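Local coordinates for universal stress protein (Burkholderia pseudomallei, PDB 4WNY), which is of unknown precise function but belongs to the universal stress protein A family and probably acts in the bacterial stress response, at residues M5-L10 against G112-V117; I9-D14 against A35-V40; I116-H121 against V146-A151. One frame throughout, in Å; residues are numbered along the deposited sequence.

Contact 1. Residues M5-L10 against G112-V117; sequences MYSIIL and GASLIV
Ser114 reaches Met5 with its hydroxyl and Ile8 with its backbone N. With chi1 at 51°, OG sits between its own backbone N and carbonyl carbon, and it donates to Met5 O at 2.8 Å from well above the carbonyl plane, 65° out of it. Ser114 N bonds to Ile8 O at 3.1 Å, this time within the carbonyl plane. Further on, Leu10 N bonds to Leu115 O at 2.8 Å, and Leu10 O takes Val117 N, two residues on, as two parallel strands meet. On the face covered by helix 17-32, Ile9 and Leu115 lie side by side and point the same way, whereas Val117 comes in at a slant, its CG2 3.6 Å from Ile9 CG2. On the face turned to helix 100-111, Leu10 and Ile116 run alongside each other, with Leu10 CD2 4.2 Å from Ile116 CG2. Ala113 CB, at 3.9 Å from Leu10 CB, packs on that side too. Tyr6 touches Leu115 obliquely, while its OH bonds to Ala25 O of the second subunit. One serine thus bonds to two carbonyls three residues apart, through hydroxyl and amide, tying the segment before strand 8-13 to the beginning of the 115-120 strand region.

Contact 2. Residues I9-D14 against A35-V40; sequences ILVALD and ARLVPV
Leu10 and Val40 cross at about a right angle in the tight part of this contact, with Leu10 CD2 3.6 Å from Val40 CG2. Val40 chi1 of -61° sets CG1 anti to the carbonyl carbon, and CG1 in turn lies 4.0 Å from Leu10 CG. Ile111 and Leu104 of helix 100-111 cover this face. On the reverse face Leu37 CD1 comes to 3.8 Å from Ile9 CB, slanting across it, and Leu13 lies beside Pro39 with its CD1 3.7 Å from Pro39 CB. Val11 CG1 meets CA and CB of the same proline. Helix 17-32 closes this side through Leu23, Leu27 and Leu29. Between the faces, backbone bonds join Ile9 to Arg36 and Val38, and Val11 and Leu13 to Val40; Ile9 N to Arg36 O, at 2.7 Å, is nearly straight. Pro39, which lacks an N-H, falls where strand 36-43 needs no donor toward strand 8-13; its donors there are Val38 N and Val40 N. The contact is looser in two places. Midway, Val11 N to Val38 O is stretched to 3.3 Å and weak. At the N-terminal end Arg36 is exposed, its side chain leading away from strand 8-13, although Ala35 CB still meets Ile9 CD1 at 3.9 Å. Two adjacent parallel strands connected through helix 17-32 form a beta-alpha-beta unit, the building block of the Rossmann-like fold of the universal stress proteins.

Contact 3. Residues I116-H121 against V146-A151; sequences IVMGTH and VLMIPA
Met118 and Ile149 carry the centre of the backbone bonding between these parallel strands. Leu147 is gripped at both ends, its N bonding to Ile116 O and its O accepting from Met118 N at 2.9 Å. One step on, Ile149 N bonds to Met118 O at 2.8 Å, and Ile149 O accepts Thr120 N at 2.8 Å, the donor standing 41° out of the carbonyl plane. A weak second donor is Thr120 OG1, 3.5 Å from the same Ile149 O; chi1 of 54° places OG1 between its own backbone N and carbonyl carbon. Supplementing these are CA-H...O contacts, such as Gly119 CA to Ile149 O at 3.3 Å. The pairing adds the last strand, 146-150, to the five-stranded parallel sheet of the universal stress protein fold. Val146, Leu147 and Met148 also pair antiparallel with a strand of the second subunit, which carries the sheet across the dimer. Among apolar contacts, one face is joined by the Met118 methyl: the chain is bent at chi3 (-45°), and CE lies 3.6 Å from Val146 CG1 and 4.1 Å from Met148 SD. Ala135 and Leu138 of helix 134-141 pack on the Met118 side chain. On the other face Val117 runs beside Leu147, and its CG1 meets Ile149 CD1 at 3.7 Å as the two side chains slant past each other. His21 and Ala25 of helix 17-32 pack against Ile149 there.

How the contacts relate
From the N terminus, strand 8-13 leads into helix 17-32, and contact 2 closes this first, short loop by bringing strand 36-43 alongside. The chain then passes through helix 57-82, strand 89-92 and helix 100-111 before contact 1 returns it to the other flank of strand 8-13; the loop it closes therefore encloses that of contact 2. Contacts 1 and 2 share Ile9 and Leu10 and use opposite flanks of strand 8-13, the central strand of the five. Contact 3 opens where contact 1 ends, sharing Ile116 and Val117, and closes a further short loop through helix 134-141. Val117 O lies 3.0 Å from Ala12 N, continuing the pairing beyond contact 1. Contacts 1 and 3 both touch the second subunit; contact 2 does not.

Contact 1. Residues M5-L10 against G112-V117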
loop_
_atom_site.group_PDB
_atom_site.type_symbol
_atom_site.label_atom_id
_atom_site.label_comp_id
_atom_site.label_asym_id
_atom_site.label_seq_id
_atom_site.Cartn_x
_atom_site.Cartn_y
_atom_site.Cartn_z
ATOM N N MET A 5 -5.907 -7.083 -11.160
ATOM C CA MET A 5 -5.440 -5.851 -10.534
ATOM C C MET A 5 -4.361 -6.146 -9.498
ATOM O O MET A 5 -3.536 -5.291 -9.174
ATOM C CB MET A 5 -6.605 -5.100 -9.885
ATOM C CG MET A 5 -6.224 -3.731 -9.333
ATOM S SD MET A 5 -7.596 -2.829 -8.588
ATOM C CE MET A 5 -8.674 -2.586 -9.999
ATOM N N TYR A 6 -4.374 -7.369 -8.981
ATOM C CA TYR A 6 -3.375 -7.795 -8.016
ATOM C C TYR A 6 -2.809 -9.155 -8.395
ATOM O O TYR A 6 -2.404 -9.919 -7.527
ATOM C CB TYR A 6 -3.975 -7.848 -6.612
ATOM C CG TYR A 6 -4.574 -6.538 -6.152
ATOM C CD1 TYR A 6 -3.761 -5.475 -5.781
ATOM C CD2 TYR A 6 -5.950 -6.367 -6.085
ATOM C CE1 TYR A 6 -4.302 -4.276 -5.359
ATOM C CE2 TYR A 6 -6.501 -5.170 -5.664
ATOM C CZ TYR A 6 -5.672 -4.129 -5.301
ATOM O OH TYR A 6 -6.210 -2.935 -4.880
ATOM N N SER A 7 -2.782 -9.451 -9.691
ATOM C CA SER A 7 -2.319 -10.746 -10.180
ATOM C C SER A 7 -0.831 -10.962 -9.931
ATOM O O SER A 7 -0.403 -12.068 -9.598
ATOM C CB SER A 7 -2.615 -10.887 -11.674
ATOM O OG SER A 7 -1.989 -9.850 -12.410
ATOM N N ILE A 8 -0.045 -9.903 -10.100
ATOM C CA ILE A 8 1.398 -9.988 -9.909
ATOM C C ILE A 8 1.900 -8.931 -8.928
ATOM O O ILE A 8 1.796 -7.729 -9.177
ATOM C CB ILE A 8 2.149 -9.842 -11.246
ATOM C CG1 ILE A 8 1.824 -11.021 -12.167
ATOM C CG2 ILE A 8 3.649 -9.755 -11.007
ATOM C CD1 ILE A 8 2.374 -10.872 -13.572
ATOM N N ILE A 9 2.449 -9.393 -7.809
ATOM C CA ILE A 9 2.915 -8.498 -6.757
ATOM C C ILE A 9 4.437 -8.460 -6.674
ATOM O O ILE A 9 5.097 -9.500 -6.675
ATOM C CB ILE A 9 2.364 -8.913 -5.383
ATOM C CG1 ILE A 9 0.846 -9.114 -5.452
ATOM C CG2 ILE A 9 2.730 -7.879 -4.331
ATOM C CD1 ILE A 9 0.247 -9.647 -4.167
ATOM N N LEU A 10 4.987 -7.254 -6.593
ATOM C CA LEU A 10 6.425 -7.067 -6.459
ATOM C C LEU A 10 6.764 -6.586 -5.050
ATOM O O LEU A 10 6.138 -5.661 -4.539
ATOM C CB LEU A 10 6.929 -6.070 -7.511
ATOM C CG LEU A 10 8.433 -5.870 -7.723
ATOM C CD1 LEU A 10 8.695 -5.387 -9.138
ATOM C CD2 LEU A 10 9.011 -4.879 -6.726
ATOM N N GLY A 112 5.485 -6.661 -15.229
ATOM C CA GLY A 112 4.045 -6.557 -15.373
ATOM C C GLY A 112 3.369 -6.488 -14.021
ATOM O O GLY A 112 2.195 -6.833 -13.882
ATOM N N ALA A 113 4.119 -6.041 -13.018
ATOM C CA ALA A 113 3.595 -5.918 -11.667
ATOM C C ALA A 113 2.527 -4.836 -11.597
ATOM O O ALA A 113 2.655 -3.778 -12.215
ATOM C CB ALA A 113 4.718 -5.618 -10.684
ATOM N N SER A 114 1.468 -5.113 -10.847
ATOM C CA SER A 114 0.396 -4.149 -10.649
ATOM C C SER A 114 0.425 -3.611 -9.223
ATOM O O SER A 114 -0.433 -2.823 -8.824
ATOM C CB SER A 114 -0.958 -4.786 -10.956
ATOM O OG SER A 114 -1.111 -6.011 -10.258
ATOM N N LEU A 115 1.425 -4.042 -8.461
ATOM C CA LEU A 115 1.584 -3.616 -7.075
ATOM C C LEU A 115 3.030 -3.750 -6.612
ATOM O O LEU A 115 3.693 -4.745 -6.903
ATOM C CB LEU A 115 0.671 -4.431 -6.155
ATOM C CG LEU A 115 0.814 -4.159 -4.655
ATOM C CD1 LEU A 115 0.413 -2.726 -4.326
ATOM C CD2 LEU A 115 -0.005 -5.156 -3.846
ATOM N N ILE A 116 3.511 -2.743 -5.889
ATOM C CA ILE A 116 4.845 -2.783 -5.304
ATOM C C ILE A 116 4.765 -2.739 -3.783
ATOM O O ILE A 116 4.174 -1.823 -3.208
ATOM C CB ILE A 116 5.719 -1.615 -5.795
ATOM C CG1 ILE A 116 5.969 -1.729 -7.299
ATOM C CG2 ILE A 116 7.040 -1.581 -5.037
ATOM C CD1 ILE A 116 6.815 -0.606 -7.857
ATOM N N VAL A 117 5.364 -3.731 -3.136
ATOM C CA VAL A 117 5.345 -3.821 -1.683
ATOM C C VAL A 117 6.705 -3.440 -1.105
ATOM O O VAL A 117 7.736 -3.944 -1.549
ATOM C CB VAL A 117 4.959 -5.241 -1.223
ATOM C CG1 VAL A 117 5.127 -5.386 0.283
ATOM C CG2 VAL A 117 3.530 -5.559 -1.646
#

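Contact 2. Residues I9-D14 against A35-V40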
loop_
_atom_site.group_PDB
_atom_site.type_symbol
_atom_site.label_atom_id
_atom_site.label_comp_id
_atom_site.label_asym_id
_atom_site.label_seq_id
_atom_site.Cartn_x
_atom_site.Cartn_y
_atom_site.Cartn_z
ATOM N N ILE A 9 2.449 -9.393 -7.809
ATOM C CA ILE A 9 2.915 -8.498 -6.757
ATOM C C ILE A 9 4.437 -8.460 -6.674
ATOM O O ILE A 9 5.097 -9.500 -6.675
ATOM C CB ILE A 9 2.364 -8.913 -5.383
ATOM C CG1 ILE A 9 0.846 -9.114 -5.452
ATOM C CG2 ILE A 9 2.730 -7.879 -4.331
ATOM C CD1 ILE A 9 0.247 -9.647 -4.167
ATOM N N LEU A 10 4.987 -7.254 -6.593
ATOM C CA LEU A 10 6.425 -7.067 -6.459
ATOM C C LEU A 10 6.764 -6.586 -5.050
ATOM O O LEU A 10 6.138 -5.661 -4.539
ATOM C CB LEU A 10 6.929 -6.070 -7.511
ATOM C CG LEU A 10 8.433 -5.870 -7.723
ATOM C CD1 LEU A 10 8.695 -5.387 -9.138
ATOM C CD2 LEU A 10 9.011 -4.879 -6.726
ATOM N N VAL A 11 7.754 -7.220 -4.426
ATOM C CA VAL A 11 8.221 -6.806 -3.105
ATOM C C VAL A 11 9.735 -6.580 -3.117
ATOM O O VAL A 11 10.501 -7.437 -3.562
ATOM C CB VAL A 11 7.841 -7.841 -2.016
ATOM C CG1 VAL A 11 8.234 -9.244 -2.444
ATOM C CG2 VAL A 11 8.472 -7.482 -0.675
ATOM N N ALA A 12 10.159 -5.412 -2.646
ATOM C CA ALA A 12 11.570 -5.041 -2.678
ATOM C C ALA A 12 12.316 -5.552 -1.452
ATOM O O ALA A 12 11.951 -5.239 -0.317
ATOM C CB ALA A 12 11.714 -3.530 -2.790
ATOM N N LEU A 13 13.367 -6.332 -1.687
ATOM C CA LEU A 13 14.174 -6.881 -0.603
ATOM C C LEU A 13 15.596 -6.320 -0.623
ATOM O O LEU A 13 16.123 -5.973 -1.682
ATOM C CB LEU A 13 14.215 -8.409 -0.693
ATOM C CG LEU A 13 12.871 -9.135 -0.819
ATOM C CD1 LEU A 13 13.095 -10.632 -0.941
ATOM C CD2 LEU A 13 11.959 -8.823 0.359
ATOM N N ASP A 14 16.210 -6.222 0.551
ATOM C CA ASP A 14 17.592 -5.770 0.651
ATOM C C ASP A 14 18.315 -6.514 1.770
ATOM O O ASP A 14 19.488 -6.262 2.040
ATOM C CB ASP A 14 17.658 -4.252 0.874
ATOM C CG ASP A 14 17.063 -3.821 2.204
ATOM O OD1 ASP A 14 16.328 -4.616 2.823
ATOM O OD2 ASP A 14 17.329 -2.675 2.631
ATOM N N ALA A 35 -2.245 -14.751 -5.739
ATOM C CA ALA A 35 -1.482 -13.949 -6.680
ATOM C C ALA A 35 -0.059 -14.460 -6.857
ATOM O O ALA A 35 0.454 -15.211 -6.027
ATOM C CB ALA A 35 -1.460 -12.507 -6.223
ATOM N N ARG A 36 0.573 -14.048 -7.950
ATOM C CA ARG A 36 1.979 -14.345 -8.174
ATOM C C ARG A 36 2.845 -13.321 -7.452
ATOM O O ARG A 36 2.570 -12.122 -7.498
ATOM C CB ARG A 36 2.302 -14.350 -9.668
ATOM C CG ARG A 36 1.592 -15.435 -10.455
ATOM C CD ARG A 36 1.942 -15.351 -11.931
ATOM N NE ARG A 36 3.370 -15.546 -12.163
ATOM C CZ ARG A 36 3.932 -16.727 -12.402
ATOM N NH1 ARG A 36 3.185 -17.822 -12.442
ATOM N NH2 ARG A 36 5.240 -16.813 -12.603
ATOM N N LEU A 37 3.887 -13.794 -6.779
ATOM C CA LEU A 37 4.786 -12.898 -6.062
ATOM C C LEU A 37 6.150 -12.846 -6.737
ATOM O O LEU A 37 6.699 -13.874 -7.125
ATOM C CB LEU A 37 4.940 -13.336 -4.607
ATOM C CG LEU A 37 5.630 -12.329 -3.688
ATOM C CD1 LEU A 37 4.744 -11.111 -3.470
ATOM C CD2 LEU A 37 5.995 -12.975 -2.366
ATOM N N VAL A 38 6.688 -11.641 -6.882
ATOM C CA VAL A 38 8.003 -11.468 -7.479
ATOM C C VAL A 38 8.878 -10.600 -6.584
ATOM O O VAL A 38 8.882 -9.376 -6.713
ATOM C CB VAL A 38 7.919 -10.831 -8.888
ATOM C CG1 VAL A 38 9.309 -10.662 -9.475
ATOM C CG2 VAL A 38 7.052 -11.676 -9.816
ATOM N N PRO A 39 9.608 -11.234 -5.654
ATOM C CA PRO A 39 10.584 -10.523 -4.824
ATOM C C PRO A 39 11.775 -10.046 -5.648
ATOM O O PRO A 39 12.303 -10.814 -6.450
ATOM C CB PRO A 39 11.023 -11.581 -3.801
ATOM C CG PRO A 39 9.965 -12.642 -3.849
ATOM C CD PRO A 39 9.493 -12.650 -5.269
ATOM N N VAL A 40 12.190 -8.801 -5.460
ATOM C CA VAL A 40 13.357 -8.303 -6.175
ATOM C C VAL A 40 14.428 -7.812 -5.208
ATOM O O VAL A 40 14.136 -7.140 -4.218
ATOM C CB VAL A 40 12.991 -7.167 -7.163
ATOM C CG1 VAL A 40 12.012 -7.668 -8.214
ATOM C CG2 VAL A 40 12.416 -5.971 -6.429
#

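Contact 3. Residues I116-H121 against V146-A151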
loop_
_atom_site.group_PDB
_atom_site.type_symbol
_atom_site.label_atom_id
_atom_site.label_comp_id
_atom_site.label_asym_id
_atom_site.label_seq_id
_atom_site.Cartn_x
_atom_site.Cartn_y
_atom_site.Cartn_z
ATOM N N ILE A 116 3.511 -2.743 -5.889
ATOM C CA ILE A 116 4.845 -2.783 -5.304
ATOM C C ILE A 116 4.765 -2.739 -3.783
ATOM O O ILE A 116 4.174 -1.823 -3.208
ATOM C CB ILE A 116 5.719 -1.615 -5.795
ATOM C CG1 ILE A 116 5.969 -1.729 -7.299
ATOM C CG2 ILE A 116 7.040 -1.581 -5.037
ATOM C CD1 ILE A 116 6.815 -0.606 -7.857
ATOM N N VAL A 117 5.364 -3.731 -3.136
ATOM C CA VAL A 117 5.345 -3.821 -1.683
ATOM C C VAL A 117 6.705 -3.440 -1.105
ATOM O O VAL A 117 7.736 -3.944 -1.549
ATOM C CB VAL A 117 4.959 -5.241 -1.223
ATOM C CG1 VAL A 117 5.127 -5.386 0.283
ATOM C CG2 VAL A 117 3.530 -5.559 -1.646
ATOM N N MET A 118 6.704 -2.543 -0.124
ATOM C CA MET A 118 7.942 -2.067 0.482
ATOM C C MET A 118 7.885 -2.059 2.002
ATOM O O MET A 118 6.834 -1.811 2.593
ATOM C CB MET A 118 8.270 -0.658 -0.007
ATOM C CG MET A 118 9.361 -0.598 -1.056
ATOM S SD MET A 118 9.745 1.112 -1.454
ATOM C CE MET A 118 8.083 1.760 -1.594
ATOM N N GLY A 119 9.027 -2.320 2.629
ATOM C CA GLY A 119 9.148 -2.196 4.069
ATOM C C GLY A 119 9.612 -0.798 4.427
ATOM O O GLY A 119 10.498 -0.248 3.773
ATOM N N THR A 120 9.009 -0.215 5.458
ATOM C CA THR A 120 9.361 1.139 5.873
ATOM C C THR A 120 9.606 1.221 7.376
ATOM O O THR A 120 9.582 0.210 8.076
ATOM C CB THR A 120 8.263 2.152 5.487
ATOM O OG1 THR A 120 7.002 1.719 6.011
ATOM C CG2 THR A 120 8.158 2.281 3.975
ATOM N N HIS A 121 9.846 2.434 7.863
ATOM C CA HIS A 121 10.072 2.664 9.286
ATOM C C HIS A 121 9.042 3.628 9.860
ATOM O O HIS A 121 9.260 4.839 9.887
ATOM C CB HIS A 121 11.481 3.207 9.528
ATOM C CG HIS A 121 12.550 2.158 9.469
ATOM N ND1 HIS A 121 12.569 1.171 8.513
ATOM C CD2 HIS A 121 13.636 1.953 10.253
ATOM C CE1 HIS A 121 13.624 0.395 8.707
ATOM N NE2 HIS A 121 14.285 0.847 9.754
ATOM N N VAL A 146 1.440 1.368 -4.483
ATOM C CA VAL A 146 2.498 1.020 -3.537
ATOM C C VAL A 146 1.931 0.679 -2.157
ATOM O O VAL A 146 1.092 1.406 -1.624
ATOM C CB VAL A 146 3.520 2.170 -3.387
ATOM C CG1 VAL A 146 4.614 1.779 -2.416
ATOM C CG2 VAL A 146 4.117 2.547 -4.736
ATOM N N LEU A 147 2.400 -0.426 -1.584
ATOM C CA LEU A 147 1.964 -0.858 -0.263
ATOM C C LEU A 147 3.096 -0.743 0.751
ATOM O O LEU A 147 4.110 -1.431 0.640
ATOM C CB LEU A 147 1.451 -2.299 -0.316
ATOM C CG LEU A 147 0.996 -2.924 1.005
ATOM C CD1 LEU A 147 -0.064 -2.065 1.675
ATOM C CD2 LEU A 147 0.493 -4.348 0.796
ATOM N N MET A 148 2.911 0.123 1.741
ATOM C CA MET A 148 3.927 0.346 2.764
ATOM C C MET A 148 3.688 -0.510 4.004
ATOM O O MET A 148 2.627 -0.425 4.622
ATOM C CB MET A 148 3.958 1.819 3.172
ATOM C CG MET A 148 3.714 2.806 2.040
ATOM S SD MET A 148 5.129 3.070 0.954
ATOM C CE MET A 148 4.565 4.498 0.027
ATOM N N ILE A 149 4.671 -1.323 4.375
ATOM C CA ILE A 149 4.589 -2.075 5.622
ATOM C C ILE A 149 5.655 -1.579 6.590
ATOM O O ILE A 149 6.851 -1.745 6.347
ATOM C CB ILE A 149 4.750 -3.600 5.407
ATOM C CG1 ILE A 149 3.496 -4.184 4.745
ATOM C CG2 ILE A 149 5.024 -4.301 6.738
ATOM C CD1 ILE A 149 3.455 -4.020 3.249
ATOM N N PRO A 150 5.217 -0.937 7.682
ATOM C CA PRO A 150 6.097 -0.479 8.762
ATOM C C PRO A 150 6.710 -1.649 9.529
ATOM O O PRO A 150 6.144 -2.742 9.527
ATOM C CB PRO A 150 5.156 0.332 9.662
ATOM C CG PRO A 150 3.992 0.689 8.784
ATOM C CD PRO A 150 3.829 -0.486 7.878
ATOM N N ALA A 151 7.850 -1.419 10.176
ATOM C CA ALA A 151 8.541 -2.474 10.912
ATOM C C ALA A 151 7.729 -2.942 12.114
ATOM O O ALA A 151 7.162 -2.129 12.840
ATOM C CB ALA A 151 9.912 -1.996 11.356
#